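Side-chain contacts in centrosomal protein 43 (PDB 2D68), which is required for anchoring microtubules to centrosomes and for ciliation, and forms homodimers, here through its N-terminal LisH-containing dimerisation domain: residues 27-31 with 32-36; 41-45 with 46-50. One frame throughout, in Å; residues are numbered along the deposited sequence.

Interaction 1. Residues 27-31 with 32-36; sequences EFLQF and FNLDF
Phe32 meets Phe28 and Phe31 as the chain leaves helix 16-31, and the three rings form an aromatic cluster at the helix end. Phe32 CB lies 4.0 Å from Phe28 O. With CG anti to its own carbonyl carbon (chi1 -73°), the ring folds back beside the last helical turn. One edge of it, CD2 and CE2, points at the face of Phe28, and Phe32 CE2 comes within 3.6 Å of Phe28 CE1, an offset edge-to-face pair. At the tip, Phe32 CZ ends 3.8 Å from Phe31 CD2. The face of Phe32 is used too: Phe31 CD2 lies over its centre, with the two planes at 83°, a T-shaped pair. Two residues on, Leu34 CD1 packs against Leu29 CD2, 3.8 Å away, and Phe28 CE2; the branched leucine end can touch both side chains at once.

The backbone beneath is a Schellman motif. Leu34 N donates to Leu29 O at 2.9 Å and Asn33 N to Gln30 O at 3.0 Å. Asn33 is the positive-phi residue, a conformation asparagine adopts more readily than most. Pro73 of the same chain packs on Phe28, Phe31 and Phe32, while Phe12 of the second subunit meets the Phe32 ring. Backbone N-H groups thus meet Phe28 O, Leu29 O and Gln30 O, leaving the side chains to an apolar cluster that carries on into the dimer interface.

Interaction 2. Residues 41-45 with 46-50; sequences FQPET and STLQG
Thr45 and Thr47 bring their hydroxyls together at the end of helix 35-45, OG1 to OG1 at 2.7 Å. The proton of Thr45 OG1 goes to Phe41 O, also at 2.7 Å, a carbonyl that Thr45 N reaches from the opposite face of its plane. Two donors from one residue therefore grip a single oxygen. In Thr45 OG1 lies between the backbone N and the carbonyl carbon (chi1 62°), which turns the hydroxyl back along the helix and sets CG2 over the centre of the Phe41 ring, 3.8 Å above it. Threonine suits the place because its beta-branched CB carries a hydroxyl and a methyl on separate arms, one bonding Phe41 O while the other packs on the Phe41 ring.

A Schellman motif holds the two threonines close: Thr47 N donates to Gln42 O at 2.8 Å, Ser46 N reaches Pro43 O from above the carbonyl plane, and Ser46 takes the positive phi. From Thr47 a type I beta turn runs on to Gly50, whose own positive phi suits a residue without a side chain. Leu48, within this turn, lays CD2 against Pro43 CD at 3.8 Å, its methyl meeting the proline ring at the surface.

Further out, Gln42, extended beyond CG, crosses the Thr47 side chain at about a right angle, and one water joins its NE2 to Thr47 OG1. Another water donates to Glu44 O and also bonds Ser46 OG. Around these residues, Leu9 and Leu13 of helix 7-13 pack on Thr45 and Thr47 respectively, and Leu34 of the second subunit touches Thr45.

Interactions 1 and 2 lie at the two ends of helix 35-45: the first leads into it from helix 16-31, the second leaves it for the loop before helix 54-61. Both contain a Schellman motif, yet the side chains above differ. In 27-36 buried Phe28 and Phe32, with the partly exposed Phe31, form an aromatic centre; in 41-50 buried threonine hydroxyls sit beside a more exposed side where waters bridge glutamine and serine groups. The two touch where Leu29 CD1 packs 4.0 Å from Phe41 CG, joining helices 16-31 and 35-45. They also meet across the dimer, since Glu44 of one subunit accepts hydrogen bonds from Phe36 N and Thr37 OG1 of the other.

Interaction 1. Residues 27-31 with 32-36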
loop_
_atom_site.group_PDB
_atom_site.type_symbol
_atom_site.label_atom_id
_atom_site.label_comp_id
_atom_site.label_asym_id
_atom_site.label_seq_id
_atom_site.Cartn_x
_atom_site.Cartn_y
_atom_site.Cartn_z
ATOM N N GLU B 27 4.913 -3.624 -3.631
ATOM C CA GLU B 27 5.208 -4.971 -3.143
ATOM C C GLU B 27 3.923 -5.744 -2.886
ATOM O O GLU B 27 3.868 -6.934 -3.135
ATOM C CB GLU B 27 6.101 -4.948 -1.895
ATOM C CG GLU B 27 6.749 -6.334 -1.587
ATOM C CD GLU B 27 5.893 -7.253 -0.708
ATOM O OE1 GLU B 27 5.105 -6.754 0.116
ATOM O OE2 GLU B 27 6.032 -8.484 -0.835
ATOM N N PHE B 28 2.894 -5.063 -2.390
ATOM C CA PHE B 28 1.601 -5.693 -2.225
ATOM C C PHE B 28 1.068 -6.195 -3.581
ATOM O O PHE B 28 0.605 -7.330 -3.690
ATOM C CB PHE B 28 0.618 -4.708 -1.570
ATOM C CG PHE B 28 -0.797 -5.190 -1.586
ATOM C CD1 PHE B 28 -1.316 -5.916 -0.526
ATOM C CD2 PHE B 28 -1.638 -4.906 -2.668
ATOM C CE1 PHE B 28 -2.632 -6.381 -0.568
ATOM C CE2 PHE B 28 -2.948 -5.364 -2.698
ATOM C CZ PHE B 28 -3.441 -6.100 -1.645
ATOM N N LEU B 29 1.158 -5.353 -4.608
ATOM C CA LEU B 29 0.689 -5.745 -5.944
ATOM C C LEU B 29 1.472 -6.944 -6.451
ATOM O O LEU B 29 0.897 -7.903 -6.997
ATOM C CB LEU B 29 0.786 -4.565 -6.926
ATOM C CG LEU B 29 -0.012 -3.316 -6.561
ATOM C CD1 LEU B 29 0.331 -2.198 -7.585
ATOM C CD2 LEU B 29 -1.511 -3.585 -6.557
ATOM N N GLN B 30 2.787 -6.924 -6.260
ATOM C CA GLN B 30 3.630 -8.047 -6.708
ATOM C C GLN B 30 3.340 -9.325 -5.927
ATOM O O GLN B 30 3.225 -10.424 -6.512
ATOM C CB GLN B 30 5.106 -7.656 -6.665
ATOM C CG GLN B 30 5.373 -6.486 -7.617
ATOM C CD GLN B 30 6.816 -6.318 -8.028
ATOM O OE1 GLN B 30 7.460 -5.346 -7.643
ATOM N NE2 GLN B 30 7.316 -7.234 -8.851
ATOM N N PHE B 31 3.169 -9.179 -4.614
ATOM C CA PHE B 31 2.876 -10.343 -3.755
ATOM C C PHE B 31 1.663 -11.151 -4.225
ATOM O O PHE B 31 1.679 -12.393 -4.178
ATOM C CB PHE B 31 2.699 -9.931 -2.281
ATOM C CG PHE B 31 2.646 -11.114 -1.351
ATOM C CD1 PHE B 31 3.832 -11.701 -0.896
ATOM C CD2 PHE B 31 1.426 -11.704 -1.014
ATOM C CE1 PHE B 31 3.781 -12.827 -0.069
ATOM C CE2 PHE B 31 1.367 -12.823 -0.179
ATOM C CZ PHE B 31 2.559 -13.387 0.281
ATOM N N PHE B 32 0.614 -10.450 -4.646
ATOM C CA PHE B 32 -0.627 -11.101 -5.065
ATOM C C PHE B 32 -0.745 -11.255 -6.580
ATOM O O PHE B 32 -1.832 -11.526 -7.104
ATOM C CB PHE B 32 -1.838 -10.402 -4.458
ATOM C CG PHE B 32 -1.993 -10.671 -2.997
ATOM C CD1 PHE B 32 -2.298 -11.959 -2.554
ATOM C CD2 PHE B 32 -1.795 -9.657 -2.057
ATOM C CE1 PHE B 32 -2.409 -12.243 -1.202
ATOM C CE2 PHE B 32 -1.922 -9.931 -0.687
ATOM C CZ PHE B 32 -2.248 -11.221 -0.267
ATOM N N ASN B 33 0.382 -11.122 -7.271
ATOM C CA ASN B 33 0.411 -11.278 -8.736
ATOM C C ASN B 33 -0.622 -10.413 -9.444
ATOM O O ASN B 33 -1.280 -10.854 -10.403
ATOM C CB ASN B 33 0.236 -12.746 -9.111
ATOM C CG ASN B 33 1.312 -13.620 -8.502
ATOM O OD1 ASN B 33 1.014 -14.532 -7.738
ATOM N ND2 ASN B 33 2.557 -13.329 -8.810
ATOM N N LEU B 34 -0.756 -9.168 -8.977
ATOM C CA LEU B 34 -1.687 -8.220 -9.589
ATOM C C LEU B 34 -0.933 -7.541 -10.734
ATOM O O LEU B 34 -0.596 -6.344 -10.688
ATOM C CB LEU B 34 -2.204 -7.244 -8.534
ATOM C CG LEU B 34 -2.945 -7.929 -7.376
ATOM C CD1 LEU B 34 -3.317 -6.953 -6.288
ATOM C CD2 LEU B 34 -4.196 -8.671 -7.839
ATOM N N ASP B 35 -0.648 -8.346 -11.756
ATOM C CA ASP B 35 0.318 -7.988 -12.779
ATOM C C ASP B 35 -0.201 -6.905 -13.730
ATOM O O ASP B 35 0.568 -6.051 -14.183
ATOM C CB ASP B 35 0.797 -9.252 -13.514
ATOM C CG ASP B 35 1.475 -10.242 -12.573
ATOM O OD1 ASP B 35 2.293 -9.809 -11.743
ATOM O OD2 ASP B 35 1.181 -11.447 -12.663
ATOM N N PHE B 36 -1.501 -6.930 -14.024
ATOM C CA PHE B 36 -2.065 -5.888 -14.873
ATOM C C PHE B 36 -2.149 -4.562 -14.118
ATOM O O PHE B 36 -1.866 -3.497 -14.679
ATOM C CB PHE B 36 -3.401 -6.327 -15.454
ATOM C CG PHE B 36 -3.287 -7.530 -16.358
ATOM C CD1 PHE B 36 -2.615 -7.433 -17.573
ATOM C CD2 PHE B 36 -3.839 -8.750 -15.991
ATOM C CE1 PHE B 36 -2.494 -8.548 -18.415
ATOM C CE2 PHE B 36 -3.729 -9.874 -16.831
ATOM C CZ PHE B 36 -3.054 -9.771 -18.033
#

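Interaction 2. Residues 41-45 with 46-50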
loop_
_atom_site.group_PDB
_atom_site.type_symbol
_atom_site.label_atom_id
_atom_site.label_comp_id
_atom_site.label_asym_id
_atom_site.label_seq_id
_atom_site.Cartn_x
_atom_site.Cartn_y
_atom_site.Cartn_z
ATOM N N PHE B 41 0.191 0.844 -12.904
ATOM C CA PHE B 41 0.826 1.554 -11.771
ATOM C C PHE B 41 2.186 2.156 -12.122
ATOM O O PHE B 41 2.465 3.317 -11.813
ATOM C CB PHE B 41 0.972 0.590 -10.595
ATOM C CG PHE B 41 1.576 1.199 -9.346
ATOM C CD1 PHE B 41 0.773 1.837 -8.411
ATOM C CD2 PHE B 41 2.947 1.089 -9.095
ATOM C CE1 PHE B 41 1.321 2.373 -7.233
ATOM C CE2 PHE B 41 3.504 1.628 -7.926
ATOM C CZ PHE B 41 2.688 2.270 -7.000
ATOM N N GLN B 42 3.035 1.363 -12.761
ATOM C CA GLN B 42 4.382 1.829 -13.068
ATOM C C GLN B 42 4.427 3.069 -13.989
ATOM O O GLN B 42 5.047 4.077 -13.625
ATOM C CB GLN B 42 5.253 0.668 -13.513
ATOM C CG GLN B 42 5.420 -0.360 -12.376
ATOM C CD GLN B 42 6.485 -1.387 -12.652
ATOM O OE1 GLN B 42 6.618 -1.885 -13.779
ATOM N NE2 GLN B 42 7.244 -1.738 -11.614
ATOM N N PRO B 43 3.766 3.026 -15.167
ATOM C CA PRO B 43 3.774 4.278 -15.938
ATOM C C PRO B 43 2.997 5.415 -15.258
ATOM O O PRO B 43 3.395 6.579 -15.374
ATOM C CB PRO B 43 3.102 3.899 -17.277
ATOM C CG PRO B 43 2.356 2.656 -17.005
ATOM C CD PRO B 43 3.063 1.943 -15.877
ATOM N N GLU B 44 1.923 5.098 -14.539
ATOM C CA GLU B 44 1.102 6.158 -13.947
ATOM C C GLU B 44 1.817 6.906 -12.815
ATOM O O GLU B 44 1.531 8.082 -12.547
ATOM C CB GLU B 44 -0.264 5.642 -13.488
ATOM C CG GLU B 44 -1.332 6.742 -13.498
ATOM C CD GLU B 44 -2.748 6.281 -13.156
ATOM O OE1 GLU B 44 -2.934 5.289 -12.421
ATOM O OE2 GLU B 44 -3.686 6.944 -13.626
ATOM N N THR B 45 2.749 6.210 -12.161
ATOM C CA THR B 45 3.558 6.786 -11.089
ATOM C C THR B 45 4.968 7.159 -11.534
ATOM O O THR B 45 5.774 7.626 -10.725
ATOM C CB THR B 45 3.687 5.812 -9.900
ATOM O OG1 THR B 45 4.342 4.619 -10.340
ATOM C CG2 THR B 45 2.333 5.471 -9.291
ATOM N N SER B 46 5.273 6.957 -12.816
ATOM C CA SER B 46 6.622 7.207 -13.322
ATOM C C SER B 46 7.667 6.369 -12.549
ATOM O O SER B 46 8.739 6.868 -12.157
ATOM C CB SER B 46 6.944 8.710 -13.273
ATOM O OG SER B 46 6.023 9.438 -14.065
ATOM N N THR B 47 7.336 5.102 -12.308
ATOM C CA THR B 47 8.251 4.173 -11.634
ATOM C C THR B 47 8.531 2.938 -12.508
ATOM O O THR B 47 8.603 1.807 -12.019
ATOM C CB THR B 47 7.757 3.792 -10.192
ATOM O OG1 THR B 47 6.535 3.043 -10.251
ATOM C CG2 THR B 47 7.567 5.052 -9.331
ATOM N N LEU B 48 8.708 3.170 -13.816
ATOM C CA LEU B 48 8.955 2.073 -14.754
ATOM C C LEU B 48 10.186 1.217 -14.404
ATOM O O LEU B 48 10.213 0.006 -14.681
ATOM C CB LEU B 48 8.980 2.569 -16.219
ATOM C CG LEU B 48 7.603 2.964 -16.816
ATOM C CD1 LEU B 48 7.734 3.675 -18.155
ATOM C CD2 LEU B 48 6.675 1.769 -16.947
ATOM N N GLN B 49 11.160 1.840 -13.752
ATOM C CA GLN B 49 12.380 1.150 -13.292
ATOM C C GLN B 49 12.148 0.328 -12.018
ATOM O O GLN B 49 13.014 -0.437 -11.595
ATOM C CB GLN B 49 13.505 2.171 -13.089
ATOM C CG GLN B 49 13.912 2.876 -14.399
ATOM C CD GLN B 49 14.423 1.888 -15.448
ATOM O OE1 GLN B 49 13.651 1.349 -16.248
ATOM N NE2 GLN B 49 15.716 1.640 -15.435
ATOM N N GLY B 50 10.973 0.478 -11.421
ATOM C CA GLY B 50 10.636 -0.282 -10.218
ATOM C C GLY B 50 11.104 0.404 -8.960
ATOM O O GLY B 50 12.159 1.049 -8.914
HETATM O O HOH W 1 6.681 0.271 -9.323
HETATM O O HOH W 2 8.451 -1.039 -16.587
HETATM O O HOH W 3 3.737 10.090 -12.606
#